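Local coordinates for serine-pyruvate aminotransferase (AgxT) (Sulfolobus solfataricus, PDB 3ZRP), which probably transfers the amino group of serine to pyruvate, with pyridoxal 5'-phosphate as its cofactor, at residues D78-V83 against Y128-L133. Sequence-based numbering, arbitrary orientation.
Sequences DKILVV and YKLVAL
Tyr128 sets its ring against strand 79-83, with Lys79 O and Ile80 N at its edge, in plane, and Leu81 CB over one face, 3.8 Å from the ring centroid, in a CH-pi contact. CG of the tyrosine stands beside its backbone N, anti to the carbonyl carbon (chi1 -73°), which starts the ring toward the other strand; its OH is bound by Glu122 of helix 116-125. The ammonium of Lys79 lies on the opposite side of the ring, 5.0 Å from the centroid, at most a weak cation-pi partner, and bonds to Glu127 O. At Lys129 the chain turns a corner, where Lys79 O accepts both Lys129 N, at 2.8 Å and rather bent, and Leu130 N, at 3.2 Å and straighter. The lysine chain, folded at chi2 and chi4, brings NZ within 2.7 Å of Asp78 OD2, a salt bridge on the syn side of the carboxylate but well out of its plane; Lys75 N also bonds OD2. From Leu130 onward the pairing is regular parallel sheet, Leu130 O taking Leu81 N. Val131 packs on the face shared with Leu81, its CA 3.2 Å from Leu81 O. Ala132 bonds with both N and O, to Leu81 O and Val83 N. Leu133 bends CD2 back to Val83 CG2, 3.7 Å away. In the large-domain sheet of this fold-type I aminotransferase, 79-83 lies between 128-134 and the outermost strand 102-106, and the chemistry is graded: a salt bridge and a doubly accepting carbonyl lie at the start of the pairing, whereas backbone bonds and aliphatic contacts make up the buried rest.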
ATOM      1  N   ASP A  78      13.027   0.058 -24.768  1.00 30.71           N
ATOM      2  CA  ASP A  78      12.234  -1.166 -25.036  1.00 29.12           C
ATOM      3  C   ASP A  78      10.912  -0.817 -25.743  1.00 29.48           C
ATOM      4  O   ASP A  78      10.317   0.244 -25.494  1.00 28.15           O
ATOM      5  CB  ASP A  78      11.932  -1.927 -23.737  1.00 29.43           C
ATOM      6  CG  ASP A  78      13.037  -2.909 -23.345  1.00 31.17           C
ATOM      7  OD1 ASP A  78      14.008  -3.088 -24.132  1.00 28.11           O
ATOM      8  OD2 ASP A  78      12.925  -3.499 -22.239  1.00 27.79           O
ATOM      9  N   LYS A  79      10.454  -1.707 -26.616  1.00 27.22           N
ATOM     10  CA  LYS A  79       9.220  -1.478 -27.359  1.00 29.73           C
ATOM     11  C   LYS A  79       8.053  -2.284 -26.797  1.00 26.69           C
ATOM     12  O   LYS A  79       8.124  -3.509 -26.612  1.00 27.06           O
ATOM     13  CB  LYS A  79       9.398  -1.765 -28.854  1.00 30.18           C
ATOM     14  CG  LYS A  79      10.272  -0.721 -29.546  1.00 32.66           C
ATOM     15  CD  LYS A  79      10.582  -1.152 -30.973  1.00 40.40           C
ATOM     16  CE  LYS A  79       9.367  -0.989 -31.890  1.00 46.85           C
ATOM     17  NZ  LYS A  79       9.427  -1.941 -33.032  1.00 48.46           N
ATOM     18  N   ILE A  80       6.993  -1.552 -26.513  1.00 25.16           N
ATOM     19  CA  ILE A  80       5.817  -2.080 -25.829  1.00 25.51           C
ATOM     20  C   ILE A  80       4.598  -1.891 -26.733  1.00 25.41           C
ATOM     21  O   ILE A  80       4.352  -0.793 -27.270  1.00 29.05           O
ATOM     22  CB  ILE A  80       5.556  -1.326 -24.474  1.00 25.61           C
ATOM     23  CG1 ILE A  80       6.744  -1.491 -23.515  1.00 26.94           C
ATOM     24  CG2 ILE A  80       4.200  -1.771 -23.838  1.00 25.66           C
ATOM     25  CD1 ILE A  80       6.681  -0.534 -22.304  1.00 29.98           C
ATOM     26  N   LEU A  81       3.820  -2.954 -26.842  1.00 25.96           N
ATOM     27  CA  LEU A  81       2.480  -2.915 -27.459  1.00 25.99           C
ATOM     28  C   LEU A  81       1.389  -3.133 -26.396  1.00 26.12           C
ATOM     29  O   LEU A  81       1.355  -4.168 -25.726  1.00 24.28           O
ATOM     30  CB  LEU A  81       2.359  -3.995 -28.543  1.00 28.98           C
ATOM     31  CG  LEU A  81       0.989  -4.000 -29.251  1.00 29.27           C
ATOM     32  CD1 LEU A  81       0.800  -2.778 -30.138  1.00 26.11           C
ATOM     33  CD2 LEU A  81       0.808  -5.309 -30.028  1.00 26.51           C
ATOM     34  N   VAL A  82       0.540  -2.129 -26.234  1.00 23.05           N
ATOM     35  CA  VAL A  82      -0.624  -2.204 -25.335  1.00 24.89           C
ATOM     36  C   VAL A  82      -1.898  -2.462 -26.134  1.00 25.06           C
ATOM     37  O   VAL A  82      -2.235  -1.722 -27.062  1.00 31.00           O
ATOM     38  CB  VAL A  82      -0.803  -0.888 -24.561  1.00 23.54           C
ATOM     39  CG1 VAL A  82      -2.081  -0.955 -23.666  1.00 23.77           C
ATOM     40  CG2 VAL A  82       0.435  -0.614 -23.728  1.00 21.59           C
ATOM     41  N   VAL A  83      -2.612  -3.507 -25.745  1.00 24.99           N
ATOM     42  CA  VAL A  83      -3.912  -3.843 -26.344  1.00 24.43           C
ATOM     43  C   VAL A  83      -4.998  -3.347 -25.389  1.00 27.51           C
ATOM     44  O   VAL A  83      -5.311  -4.025 -24.411  1.00 26.95           O
ATOM     45  CB  VAL A  83      -4.013  -5.364 -26.544  1.00 22.22           C
ATOM     46  CG1 VAL A  83      -5.350  -5.712 -27.204  1.00 21.05           C
ATOM     47  CG2 VAL A  83      -2.819  -5.877 -27.469  1.00 25.42           C
ATOM     48  N   TYR A 128       8.392  -6.333 -30.880  1.00 33.63           N
ATOM     49  CA  TYR A 128       7.996  -5.815 -29.563  1.00 31.04           C
ATOM     50  C   TYR A 128       8.614  -6.643 -28.445  1.00 31.95           C
ATOM     51  O   TYR A 128       8.621  -7.890 -28.496  1.00 31.29           O
ATOM     52  CB  TYR A 128       6.463  -5.820 -29.434  1.00 30.64           C
ATOM     53  CG  TYR A 128       5.806  -4.749 -30.239  1.00 28.86           C
ATOM     54  CD1 TYR A 128       5.779  -3.424 -29.774  1.00 28.94           C
ATOM     55  CD2 TYR A 128       5.237  -5.035 -31.500  1.00 30.39           C
ATOM     56  CE1 TYR A 128       5.180  -2.427 -30.532  1.00 31.39           C
ATOM     57  CE2 TYR A 128       4.644  -4.043 -32.266  1.00 28.98           C
ATOM     58  CZ  TYR A 128       4.613  -2.751 -31.773  1.00 32.21           C
ATOM     59  OH  TYR A 128       4.035  -1.766 -32.511  1.00 31.81           O
ATOM     60  N   LYS A 129       9.133  -5.962 -27.431  1.00 31.72           N
ATOM     61  CA  LYS A 129       9.662  -6.639 -26.244  1.00 30.77           C
ATOM     62  C   LYS A 129       8.514  -7.159 -25.361  1.00 29.44           C
ATOM     63  O   LYS A 129       8.543  -8.295 -24.880  1.00 29.66           O
ATOM     64  CB  LYS A 129      10.555  -5.644 -25.475  1.00 35.33           C
ATOM     65  CG  LYS A 129      10.818  -5.880 -23.972  1.00 39.10           C
ATOM     66  CD  LYS A 129      11.857  -6.934 -23.717  1.00 37.32           C
ATOM     67  CE  LYS A 129      12.308  -6.929 -22.253  1.00 32.98           C
ATOM     68  NZ  LYS A 129      13.533  -6.071 -22.028  1.00 31.80           N
ATOM     69  N   LEU A 130       7.497  -6.328 -25.191  1.00 27.19           N
ATOM     70  CA  LEU A 130       6.420  -6.613 -24.249  0.60 26.30           C
ATOM     71  C   LEU A 130       5.046  -6.275 -24.814  1.00 26.72           C
ATOM     72  O   LEU A 130       4.843  -5.195 -25.393  1.00 26.77           O
ATOM     73  CB  LEU A 130       6.653  -5.848 -22.933  0.60 26.03           C
ATOM     74  CG  LEU A 130       5.693  -6.160 -21.790  0.60 22.62           C
ATOM     75  CD1 LEU A 130       6.474  -6.295 -20.489  0.60 25.58           C
ATOM     76  CD2 LEU A 130       4.600  -5.063 -21.674  0.60 21.40           C
ATOM     77  N   VAL A 131       4.104  -7.203 -24.621  1.00 24.84           N
ATOM     78  CA  VAL A 131       2.712  -6.982 -24.962  1.00 23.66           C
ATOM     79  C   VAL A 131       1.867  -6.996 -23.676  1.00 22.72           C
ATOM     80  O   VAL A 131       1.962  -7.923 -22.878  1.00 25.83           O
ATOM     81  CB  VAL A 131       2.179  -8.055 -25.969  1.00 23.74           C
ATOM     82  CG1 VAL A 131       0.708  -7.771 -26.297  1.00 25.26           C
ATOM     83  CG2 VAL A 131       3.046  -8.048 -27.238  1.00 22.39           C
ATOM     84  N   ALA A 132       1.053  -5.957 -23.503  1.00 24.63           N
ATOM     85  CA  ALA A 132       0.168  -5.820 -22.353  1.00 23.95           C
ATOM     86  C   ALA A 132      -1.282  -6.025 -22.760  1.00 24.77           C
ATOM     87  O   ALA A 132      -1.800  -5.328 -23.665  1.00 26.18           O
ATOM     88  CB  ALA A 132       0.334  -4.412 -21.678  1.00 25.71           C
ATOM     89  N   LEU A 133      -1.946  -6.947 -22.060  1.00 24.31           N
ATOM     90  CA  LEU A 133      -3.363  -7.251 -22.284  1.00 26.49           C
ATOM     91  C   LEU A 133      -4.176  -6.914 -21.020  1.00 26.98           C
ATOM     92  O   LEU A 133      -3.620  -6.889 -19.917  1.00 24.64           O
ATOM     93  CB  LEU A 133      -3.520  -8.733 -22.606  1.00 25.76           C
ATOM     94  CG  LEU A 133      -2.693  -9.387 -23.722  1.00 25.85           C
ATOM     95  CD1 LEU A 133      -3.141 -10.844 -23.845  1.00 26.84           C
ATOM     96  CD2 LEU A 133      -2.903  -8.668 -25.045  1.00 21.79           C
TER